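Local coordinates for glucose-6-phosphate isomerase like protein (Thermus thermophilus, PDB 1WIW), which probably interconverts phosphorylated sugars as a glucose-6-phosphate and mannose-6-phosphate isomerase of the PGI/PMI family, built from SIS-type domains, at residues 258-261 and 262-266. Numbering follows the deposited sequence.
Sequences LWYR and MAWTA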
ATOM      1  N   LEU B 258     -16.805   6.772   3.684  1.00  7.04           N
ATOM      2  CA  LEU B 258     -16.287   6.433   2.360  1.00  7.06           C
ATOM      3  C   LEU B 258     -16.144   4.917   2.285  1.00  7.74           C
ATOM      4  O   LEU B 258     -16.570   4.291   1.320  1.00  9.31           O
ATOM      5  CB  LEU B 258     -14.923   7.093   2.125  1.00  6.42           C
ATOM      6  CG  LEU B 258     -14.912   8.595   1.814  1.00  8.80           C
ATOM      7  CD1 LEU B 258     -13.492   9.128   1.916  1.00  6.48           C
ATOM      8  CD2 LEU B 258     -15.487   8.851   0.423  1.00  6.90           C
ATOM      9  N   TRP B 259     -15.536   4.336   3.312  1.00  5.89           N
ATOM     10  CA  TRP B 259     -15.343   2.888   3.384  1.00  6.29           C
ATOM     11  C   TRP B 259     -16.686   2.158   3.249  1.00  4.74           C
ATOM     12  O   TRP B 259     -16.797   1.185   2.503  1.00  6.25           O
ATOM     13  CB  TRP B 259     -14.685   2.528   4.721  1.00  7.02           C
ATOM     14  CG  TRP B 259     -14.519   1.055   4.957  1.00  8.79           C
ATOM     15  CD1 TRP B 259     -13.496   0.260   4.527  1.00  7.33           C
ATOM     16  CD2 TRP B 259     -15.419   0.202   5.672  1.00  7.19           C
ATOM     17  NE1 TRP B 259     -13.706  -1.042   4.932  1.00  7.32           N
ATOM     18  CE2 TRP B 259     -14.881  -1.103   5.635  1.00  7.51           C
ATOM     19  CE3 TRP B 259     -16.633   0.417   6.343  1.00  7.35           C
ATOM     20  CZ2 TRP B 259     -15.517  -2.199   6.243  1.00  9.23           C
ATOM     21  CZ3 TRP B 259     -17.266  -0.673   6.951  1.00  8.02           C
ATOM     22  CH2 TRP B 259     -16.704  -1.962   6.893  1.00  7.90           C
ATOM     23  N   TYR B 260     -17.699   2.626   3.975  1.00  5.88           N
ATOM     24  CA  TYR B 260     -19.031   2.010   3.941  1.00  5.00           C
ATOM     25  C   TYR B 260     -19.675   2.095   2.553  1.00  5.47           C
ATOM     26  O   TYR B 260     -20.236   1.115   2.062  1.00  3.97           O
ATOM     27  CB  TYR B 260     -19.945   2.679   4.973  1.00  4.72           C
ATOM     28  CG  TYR B 260     -21.321   2.043   5.127  1.00  6.00           C
ATOM     29  CD1 TYR B 260     -21.461   0.733   5.591  1.00  6.73           C
ATOM     30  CD2 TYR B 260     -22.479   2.769   4.858  1.00  4.85           C
ATOM     31  CE1 TYR B 260     -22.721   0.160   5.789  1.00  6.26           C
ATOM     32  CE2 TYR B 260     -23.753   2.204   5.049  1.00  7.14           C
ATOM     33  CZ  TYR B 260     -23.863   0.904   5.519  1.00  9.49           C
ATOM     34  OH  TYR B 260     -25.106   0.348   5.737  1.00  5.36           O
ATOM     35  N   ARG B 261     -19.603   3.259   1.916  1.00  5.56           N
ATOM     36  CA  ARG B 261     -20.187   3.399   0.584  1.00  6.78           C
ATOM     37  C   ARG B 261     -19.464   2.490  -0.413  1.00  6.20           C
ATOM     38  O   ARG B 261     -20.066   1.993  -1.364  1.00  4.86           O
ATOM     39  CB  ARG B 261     -20.111   4.850   0.099  1.00  7.63           C
ATOM     40  CG  ARG B 261     -20.685   5.029  -1.302  1.00  9.67           C
ATOM     41  CD  ARG B 261     -20.572   6.458  -1.813  1.00 10.55           C
ATOM     42  NE  ARG B 261     -21.365   7.399  -1.033  1.00 11.17           N
ATOM     43  CZ  ARG B 261     -21.760   8.587  -1.486  1.00 15.01           C
ATOM     44  NH1 ARG B 261     -22.480   9.394  -0.718  1.00 14.52           N
ATOM     45  NH2 ARG B 261     -21.444   8.960  -2.719  1.00 13.37           N
HETATM   46  N   MSE B 262     -18.168   2.280  -0.206  1.00  5.61           N
HETATM   47  CA  MSE B 262     -17.411   1.407  -1.098  1.00  7.37           C
HETATM   48  C   MSE B 262     -17.760  -0.063  -0.848  1.00  5.60           C
HETATM   49  O   MSE B 262     -17.705  -0.879  -1.763  1.00  5.88           O
HETATM   50  CB  MSE B 262     -15.906   1.631  -0.928  1.00  5.67           C
HETATM   51  CG  MSE B 262     -15.440   2.990  -1.433  1.00 11.03           C
HETATM   52 SE   MSE B 262     -15.804   3.281  -3.339  1.00 14.79          SE
HETATM   53  CE  MSE B 262     -14.055   3.839  -3.864  1.00 23.26           C
ATOM     54  N   ALA B 263     -18.116  -0.407   0.386  1.00  4.62           N
ATOM     55  CA  ALA B 263     -18.492  -1.791   0.680  1.00  5.80           C
ATOM     56  C   ALA B 263     -19.761  -2.079  -0.116  1.00  6.22           C
ATOM     57  O   ALA B 263     -19.887  -3.123  -0.750  1.00  6.27           O
ATOM     58  CB  ALA B 263     -18.746  -1.979   2.173  1.00  4.88           C
ATOM     59  N   TRP B 264     -20.699  -1.136  -0.078  1.00  7.14           N
ATOM     60  CA  TRP B 264     -21.944  -1.270  -0.825  1.00  7.15           C
ATOM     61  C   TRP B 264     -21.664  -1.309  -2.327  1.00  8.16           C
ATOM     62  O   TRP B 264     -22.288  -2.068  -3.065  1.00  7.36           O
ATOM     63  CB  TRP B 264     -22.880  -0.093  -0.521  1.00  7.94           C
ATOM     64  CG  TRP B 264     -23.843  -0.351   0.607  1.00  6.72           C
ATOM     65  CD1 TRP B 264     -23.849   0.243   1.834  1.00  8.07           C
ATOM     66  CD2 TRP B 264     -24.956  -1.258   0.594  1.00  6.93           C
ATOM     67  NE1 TRP B 264     -24.900  -0.232   2.589  1.00  8.30           N
ATOM     68  CE2 TRP B 264     -25.593  -1.156   1.852  1.00  6.60           C
ATOM     69  CE3 TRP B 264     -25.476  -2.145  -0.360  1.00  6.45           C
ATOM     70  CZ2 TRP B 264     -26.727  -1.910   2.184  1.00  8.29           C
ATOM     71  CZ3 TRP B 264     -26.609  -2.898  -0.030  1.00  6.81           C
ATOM     72  CH2 TRP B 264     -27.219  -2.774   1.232  1.00  7.67           C
ATOM     73  N   THR B 265     -20.724  -0.482  -2.778  1.00  5.59           N
ATOM     74  CA  THR B 265     -20.385  -0.429  -4.193  1.00  5.50           C
ATOM     75  C   THR B 265     -19.819  -1.783  -4.628  1.00  5.75           C
ATOM     76  O   THR B 265     -20.216  -2.328  -5.658  1.00  5.31           O
ATOM     77  CB  THR B 265     -19.356   0.692  -4.465  1.00  6.42           C
ATOM     78  OG1 THR B 265     -19.925   1.955  -4.092  1.00  6.12           O
ATOM     79  CG2 THR B 265     -18.966   0.727  -5.940  1.00  4.87           C
ATOM     80  N   ALA B 266     -18.903  -2.321  -3.828  1.00  3.84           N
ATOM     81  CA  ALA B 266     -18.294  -3.615  -4.109  1.00  5.92           C
ATOM     82  C   ALA B 266     -19.377  -4.693  -4.147  1.00  5.30           C
ATOM     83  O   ALA B 266     -19.309  -5.619  -4.951  1.00  6.32           O
ATOM     84  CB  ALA B 266     -17.259  -3.947  -3.040  1.00  2.03           C
TER
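Y260 and W264, one helical turn apart, form an edge-to-face (T-shaped) aromatic pair. The five-membered part of the indole turns its edge to the phenol face, the planes at 85° and the centroids 4.8 Å apart, and W264 CD1 lies 3.7 Å from Y260 CZ, over the rim of the ring. The two side chains run alongside each other: Y260 has CG anti to its own N (chi1 -175°), which stands the ring out from the helix, side by side with the indole.

One weak polar contact joins the two rings. W264 NE1 gives a weak hydrogen bond of 3.2 Å to Y260 OH, which also bonds L21 O. A leucine in place of Y260 would probably leave W264 NE1 and the carbonyl of L21 without this shared partner and deprive the indole edge of its aromatic face.

The backbone follows the i to i+4 pattern from M262 N to L258 O through T265 N to R261 O. R261 O is gripped twice, since T265 OG1 also donates to it, at 2.7 Å. With OG1 beside its own N (chi1 -61°), T265 reaches the carbonyl from the face opposite its amide. The buried hydroxyl thus finds its acceptor one turn back. The R261 chain bends at chi3, and its NH1 forms a salt bridge with E138 OE2.

M262 and T265 pack on V179 and F183 of helix 174-185; the arrangement is that of an alpha-helix buried within an alpha/beta SIS domain.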